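Local coordinates for protein transcriptional regulator (Rhodococcus jostii, PDB 5CYV) that binds p-coumaroyl-CoA as a MarR-family transcriptional regulator linked to p-hydroxycinnamate metabolism, and very probably binds DNA as a dimer, at the interface of chains A and B. Residues are numbered along the deposited sequence; one frame, centred on the assembly and turned at random. Chains: chain A/B, Transcriptional regulator.

The four contacts sample a two-fold symmetric interface between two copies of the regulator. Contacts 1 and 3 lie about 13 Å apart, measured between the centres of their C-alpha atoms, and both pair helix 11-30 of chain A with helix 126-140 of chain B, forming the apolar middle of the dimer. Contacts 2 and 4, about 38 Å apart on the same measure, lie on opposite flanks, where the N-terminal segment of one chain, through B:Gln5 in contact 2 and A:Gln5 in contact 4, reaches A:Lys110 or B:Lys110 on helix 100-121; they are twins that differ in detail. Terminal helices thus join the subunits centrally, while swapped N-terminal arms clasp the sides.

Contact 1: the interface of chains A and B. Residues chain A 11, 15, 132, 135-136, 139; chain B 124, 128, 132.
B:Met132 reaches into chain A between A:Ile11 and A:Thr135, in the helical dimerisation region typical of MarR-family regulators. Helix 126-140 of each chain meets its own copy here, with helix 11-30 of chain A alongside.

The apolar contacts centre on the side chain of B:Met132. Its CG is anti to the backbone N (chi1 -175°) and the chain bends at chi3 (-52°), which carries the terminal methyl to A:Thr135. There CE and the threonine methyl CG2 meet tip to tip at 3.5 Å. Nearer the base of the chain, A:Ile11 crosses the methionine at about a right angle and puts CD1 3.7 Å from B:Met132 CG. A:Met132, the same residue of the other chain but in another rotamer (chi1 -73°), crosses it obliquely and more distantly. A second apolar group forms towards the end of the chain A helix, where A:Ile139 CD1 and B:Ile124 CD1 touch at 3.8 Å, their side chains again crossed. A:Thr135 CG2 also rests 3.9 Å from B:Ile124 CD1, linking the two groups.

Polar and apolar groups also meet: the hydroxyl OG1 of A:Thr135 lies 3.3 Å from the methyl CG1 of B:Val128. Replacing A:Thr135 with glycine would probably leave a gap against B:Met132 CE and B:Ile124 CD1, giving the methionine end freedom to turn.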
# COMPACT_ATOMS: atom_id res chain seq x y z
N ILE A 11 7.22 9.41 -3.58
CA ILE A 11 5.81 9.14 -3.86
C ILE A 11 5.49 7.65 -3.78
O ILE A 11 4.37 7.30 -3.38
CB ILE A 11 5.41 9.69 -5.22
CG1 ILE A 11 3.90 9.61 -5.44
CG2 ILE A 11 6.20 9.04 -6.38
CD1 ILE A 11 3.17 10.62 -4.64
N LEU A 15 2.59 6.25 -1.39
CA LEU A 15 1.46 5.47 -1.86
C LEU A 15 1.35 4.12 -1.19
O LEU A 15 0.25 3.72 -0.77
CB LEU A 15 1.63 5.26 -3.37
CG LEU A 15 1.12 6.40 -4.17
CD1 LEU A 15 1.60 6.29 -5.63
CD2 LEU A 15 -0.45 6.45 -4.14
N MET A 132 -6.74 12.45 -7.88
CA MET A 132 -6.06 11.22 -7.42
C MET A 132 -6.66 9.97 -8.02
O MET A 132 -5.91 9.07 -8.46
CB MET A 132 -6.11 11.15 -5.90
CG MET A 132 -5.15 12.16 -5.32
SD MET A 132 -4.89 11.91 -3.54
CE MET A 132 -4.94 10.11 -3.43
N THR A 135 -5.49 9.59 -11.60
CA THR A 135 -4.09 9.24 -11.68
C THR A 135 -3.86 7.78 -11.32
O THR A 135 -3.07 7.06 -11.99
CB THR A 135 -3.27 10.15 -10.75
OG1 THR A 135 -3.56 11.51 -11.15
CG2 THR A 135 -1.78 9.87 -10.89
N LEU A 136 -4.50 7.37 -10.22
CA LEU A 136 -4.31 5.96 -9.81
C LEU A 136 -4.89 4.98 -10.83
O LEU A 136 -4.33 3.92 -11.10
CB LEU A 136 -4.93 5.70 -8.43
CG LEU A 136 -4.24 6.55 -7.33
CD1 LEU A 136 -5.08 6.44 -6.05
CD2 LEU A 136 -2.83 6.08 -7.10
N ILE A 139 -2.51 4.36 -13.59
CA ILE A 139 -1.40 3.47 -13.22
C ILE A 139 -1.83 2.02 -13.17
O ILE A 139 -1.18 1.15 -13.75
CB ILE A 139 -0.82 3.87 -11.86
CG1 ILE A 139 -0.21 5.27 -11.98
CG2 ILE A 139 0.29 2.86 -11.41
CD1 ILE A 139 0.09 5.93 -10.65
N ILE B 124 3.81 10.65 -15.27
CA ILE B 124 2.78 11.52 -14.69
C ILE B 124 3.26 12.97 -14.67
O ILE B 124 4.39 13.23 -14.30
CB ILE B 124 2.44 11.07 -13.26
CG1 ILE B 124 2.05 9.59 -13.21
CG2 ILE B 124 1.25 11.90 -12.69
CD1 ILE B 124 1.90 9.07 -11.77
N VAL B 128 0.85 17.08 -11.12
CA VAL B 128 0.01 16.01 -10.57
C VAL B 128 0.70 15.19 -9.50
O VAL B 128 0.08 14.90 -8.46
CB VAL B 128 -0.50 15.13 -11.73
CG1 VAL B 128 -1.31 13.95 -11.21
CG2 VAL B 128 -1.39 15.95 -12.62
N MET B 132 -0.25 14.87 -5.52
CA MET B 132 -0.42 13.56 -4.86
C MET B 132 0.53 13.44 -3.65
O MET B 132 0.11 12.99 -2.58
CB MET B 132 -0.16 12.46 -5.86
CG MET B 132 -0.43 11.13 -5.28
SD MET B 132 -0.67 9.91 -6.60
CE MET B 132 -1.91 10.79 -7.52

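Contact 2: the interface of chains A and B. Residues chain A 44, 106, 110; chain B 4-5.
A:Arg106 and A:Lys110, one turn apart on helix 100-121, receive the side chain of B:Gln5 from the N-terminal arm of the partner. The tight part is the end of that glutamine. Its amide oxygen OE1 accepts a hydrogen bond from the guanidinium NH2 of A:Arg106 at 3.0 Å. The donor lies in the carbonyl plane, with a C=O...N angle of 156°, yet the oxygen sits somewhat out of the guanidinium plane, and the two flat groups are turned 71° against each other. Bends along the chain, the sharper at chi3 (78°), bring the arginine head round to the glutamine, while A:Val44 CG1 lies at the guanidinium edge, in its plane. The lysine chain passes B:Gln5 at about a right angle, its aliphatic CD 3.7 Å from OE1. A leucine in place of A:Arg106 has no donor for OE1, and the glutamine amide would probably be freer to swing.

Towards B:Ser4 the fit is looser and runs through solvent. The ammonium NZ of A:Lys110 lies 2.6 Å from a water, and that water lies 2.7 Å from the backbone O of B:Ser4; the nearest direct approach, from A:Lys110 CE to that O, is 4.3 Å. The hydrogen bond and the water bridge probably help to hold the first ordered residues of chain B against chain A, at the edge of the dimer.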
# COMPACT_ATOMS: atom_id res chain seq x y z
N VAL A 44 -17.97 -6.94 -4.21
CA VAL A 44 -18.39 -5.70 -4.86
C VAL A 44 -18.40 -5.90 -6.36
O VAL A 44 -19.35 -5.51 -7.03
CB VAL A 44 -17.44 -4.53 -4.48
CG1 VAL A 44 -17.68 -3.30 -5.38
CG2 VAL A 44 -17.60 -4.19 -3.02
N ARG A 106 -23.14 -6.48 0.87
CA ARG A 106 -22.33 -5.51 0.14
C ARG A 106 -22.72 -4.07 0.49
O ARG A 106 -21.85 -3.23 0.71
CB ARG A 106 -22.48 -5.71 -1.37
CG ARG A 106 -21.39 -4.96 -2.17
CD ARG A 106 -21.92 -4.34 -3.35
NE ARG A 106 -22.62 -3.15 -2.99
CZ ARG A 106 -22.13 -1.94 -3.21
NH1 ARG A 106 -20.94 -1.80 -3.78
NH2 ARG A 106 -22.84 -0.86 -2.85
N LYS A 110 -20.20 -1.56 2.40
CA LYS A 110 -19.74 -0.34 1.73
C LYS A 110 -19.94 0.91 2.59
O LYS A 110 -19.17 1.86 2.49
CB LYS A 110 -20.44 -0.14 0.37
CG LYS A 110 -20.00 1.17 -0.33
CD LYS A 110 -20.15 1.11 -1.83
CE LYS A 110 -19.47 2.31 -2.54
NZ LYS A 110 -20.04 3.61 -2.14
N SER B 4 -20.17 6.75 -7.55
CA SER B 4 -20.03 5.47 -8.25
C SER B 4 -19.95 4.27 -7.31
O SER B 4 -19.23 4.28 -6.30
CB SER B 4 -18.78 5.44 -9.14
OG SER B 4 -18.58 4.14 -9.66
N GLN B 5 -20.67 3.22 -7.68
CA GLN B 5 -20.63 1.99 -6.94
C GLN B 5 -19.48 1.09 -7.40
O GLN B 5 -19.24 0.04 -6.79
CB GLN B 5 -21.98 1.28 -7.05
CG GLN B 5 -23.13 2.15 -6.57
CD GLN B 5 -22.93 2.65 -5.14
OE1 GLN B 5 -22.90 1.86 -4.20
NE2 GLN B 5 -22.76 3.96 -4.98
O HOH W 1 -19.25 5.46 -3.86

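Contact 3: the interface of chains A and B. Residues chain A 14, 17-18, 21; chain B 136, 139-141.
Helix 11-30 of chain A packs against the end of helix 126-140 of chain B and the residue that follows it, B:Phe141. Such interlocking of terminal helices builds the dimer in MarR-family regulators.

A:Val18 bears on B:Leu136 with both CB and CG2, each 3.9 Å from the leucine methyl CD2. The other methyl of the valine, CG1, is anti to its backbone N (chi1 175°) and points instead to B:Ile139, meeting its CG2 at 4.0 Å with the two side chains at about a right angle. One turn earlier, A:Leu14 brings its CB to 3.9 Å from CB of B:Leu136. Its branch CD2 extends to the ring carbon CE2 of B:Phe141. At the other end A:Met21, bent at chi3 (63°), lays its sulfur against the small B:Ala140, SD to CA 3.9 Å.

A:Arg17 adds a polar, water-mediated link. Its guanidinium stands at 74° to the B:Phe141 ring and brings NH1 to 3.6 Å from CE1, while B:Ala140 CB caps one face of that ring over its centre. The same NH1 points almost straight at a water 2.6 Å away, in the guanidinium plane. That water lies 2.8 Å from the backbone O of B:Ala140.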
# COMPACT_ATOMS: atom_id res chain seq x y z
N LEU A 14 5.11 6.82 -0.14
CA LEU A 14 3.86 7.38 0.36
C LEU A 14 2.64 6.61 -0.10
O LEU A 14 1.68 6.44 0.67
CB LEU A 14 3.78 8.85 -0.05
CG LEU A 14 4.84 9.72 0.65
CD1 LEU A 14 4.93 11.11 -0.06
CD2 LEU A 14 4.48 9.88 2.16
N ARG A 17 2.53 3.37 1.75
CA ARG A 17 2.17 3.61 3.15
C ARG A 17 0.70 3.93 3.31
O ARG A 17 0.00 3.36 4.17
CB ARG A 17 3.03 4.72 3.73
CG ARG A 17 4.46 4.23 4.02
CD ARG A 17 4.57 3.70 5.44
NE ARG A 17 4.51 4.81 6.41
CZ ARG A 17 3.47 5.10 7.19
NH1 ARG A 17 3.56 6.14 8.00
NH2 ARG A 17 2.38 4.34 7.21
N VAL A 18 0.19 4.85 2.50
CA VAL A 18 -1.23 5.24 2.65
C VAL A 18 -2.14 4.08 2.18
O VAL A 18 -3.14 3.81 2.83
CB VAL A 18 -1.54 6.52 1.91
CG1 VAL A 18 -3.01 6.81 1.96
CG2 VAL A 18 -0.78 7.66 2.57
N MET A 21 -2.31 1.85 5.18
CA MET A 21 -3.17 2.49 6.20
C MET A 21 -4.65 2.30 5.87
O MET A 21 -5.46 1.95 6.74
CB MET A 21 -2.92 4.00 6.30
CG MET A 21 -1.54 4.31 6.90
SD MET A 21 -1.11 6.08 6.72
CE MET A 21 -2.43 6.73 7.72
N LEU B 136 -0.78 12.83 0.09
CA LEU B 136 -0.46 11.58 0.80
C LEU B 136 0.33 11.92 2.08
O LEU B 136 0.11 11.29 3.12
CB LEU B 136 0.34 10.64 -0.08
CG LEU B 136 -0.46 10.15 -1.30
CD1 LEU B 136 0.54 9.42 -2.15
CD2 LEU B 136 -1.60 9.21 -0.91
N ILE B 139 -2.00 12.84 4.89
CA ILE B 139 -2.69 11.68 5.44
C ILE B 139 -1.75 10.83 6.30
O ILE B 139 -2.09 10.49 7.46
CB ILE B 139 -3.27 10.81 4.30
CG1 ILE B 139 -4.35 11.57 3.55
CG2 ILE B 139 -3.86 9.50 4.87
CD1 ILE B 139 -4.78 10.82 2.28
N ALA B 140 -0.56 10.51 5.80
CA ALA B 140 0.36 9.67 6.57
C ALA B 140 0.95 10.40 7.79
O ALA B 140 1.22 9.77 8.84
CB ALA B 140 1.46 9.17 5.74
N PHE B 141 1.22 11.70 7.61
CA PHE B 141 1.98 12.50 8.58
C PHE B 141 1.28 13.83 8.82
O PHE B 141 1.77 14.88 8.39
CB PHE B 141 3.41 12.76 8.08
CG PHE B 141 4.14 11.52 7.66
CD1 PHE B 141 4.38 10.51 8.58
CD2 PHE B 141 4.63 11.39 6.38
CE1 PHE B 141 5.06 9.39 8.19
CE2 PHE B 141 5.29 10.26 6.00
CZ PHE B 141 5.51 9.28 6.94
O HOH W 2 1.76 7.13 9.66

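Contact 4: the interface of chains A and B. Residues chain A 5; chain B 48, 110, 114.
A:Gln5 and B:Lys110 bury most of the surface here, where chain A's N-terminal segment passes over helix 100-121 of chain B. The amide oxygen OE1 of A:Gln5 faces the ammonium NZ of B:Lys110 at 3.2 Å, a weak hydrogen bond. The glutamine leaves its backbone with CG beside the N (chi1 -66°) and folds again at chi2, which curls the amide back towards the lysine. B:Lys110 comes the other way: CG anti to the backbone N (chi1 -175°) and a chain that stays extended until its last torsion (chi4 51°), where it turns NZ along the helix.

B:Asp114, one turn on, probably steadies that NZ. Its OD1 accepts a salt-bridging hydrogen bond of 2.7 Å from B:Lys110 NZ through the syn lone pair, the one on the side of OD2. The carboxylate is thus a second-shell support, probably holding the ammonium group where the glutamine can meet it and offsetting its charge.

The backbone of A:Gln5 is tied separately. Its carbonyl O lies 2.8 Å from a water, which in turn lies 2.6 Å from the carboxylate OE2 of B:Glu48. The arm therefore spans two parts of chain B, the long helix 100-121 and the loop just after helix 37-47, at the outer flank of the dimer.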
# COMPACT_ATOMS: atom_id res chain seq x y z
N GLN A 5 15.48 13.71 -1.95
CA GLN A 5 15.62 12.28 -2.06
C GLN A 5 15.20 11.56 -0.77
O GLN A 5 15.38 10.36 -0.67
CB GLN A 5 17.07 11.91 -2.41
CG GLN A 5 17.52 12.37 -3.81
CD GLN A 5 16.80 11.66 -4.95
OE1 GLN A 5 16.31 10.53 -4.79
NE2 GLN A 5 16.70 12.32 -6.09
N GLU B 48 20.11 8.46 5.91
CA GLU B 48 19.78 9.87 5.77
C GLU B 48 20.43 10.74 6.85
O GLU B 48 20.45 11.95 6.68
CB GLU B 48 18.27 10.09 5.81
CG GLU B 48 17.63 9.56 4.54
CD GLU B 48 16.09 9.60 4.57
OE1 GLU B 48 15.49 10.07 5.58
OE2 GLU B 48 15.50 9.15 3.54
N LYS B 110 18.81 1.86 -3.71
CA LYS B 110 17.94 2.96 -4.06
C LYS B 110 17.94 3.17 -5.59
O LYS B 110 16.92 3.56 -6.13
CB LYS B 110 18.38 4.25 -3.40
CG LYS B 110 17.33 5.34 -3.71
CD LYS B 110 17.37 6.42 -2.71
CE LYS B 110 16.79 7.72 -3.29
NZ LYS B 110 15.47 7.60 -3.95
N ASP B 114 14.47 3.22 -7.36
CA ASP B 114 14.13 4.39 -8.18
C ASP B 114 13.68 3.94 -9.61
O ASP B 114 12.68 4.40 -10.18
CB ASP B 114 15.32 5.37 -8.35
CG ASP B 114 15.62 6.23 -7.09
OD1 ASP B 114 14.84 6.19 -6.15
OD2 ASP B 114 16.66 6.94 -7.13
O HOH W 3 16.69 8.83 1.21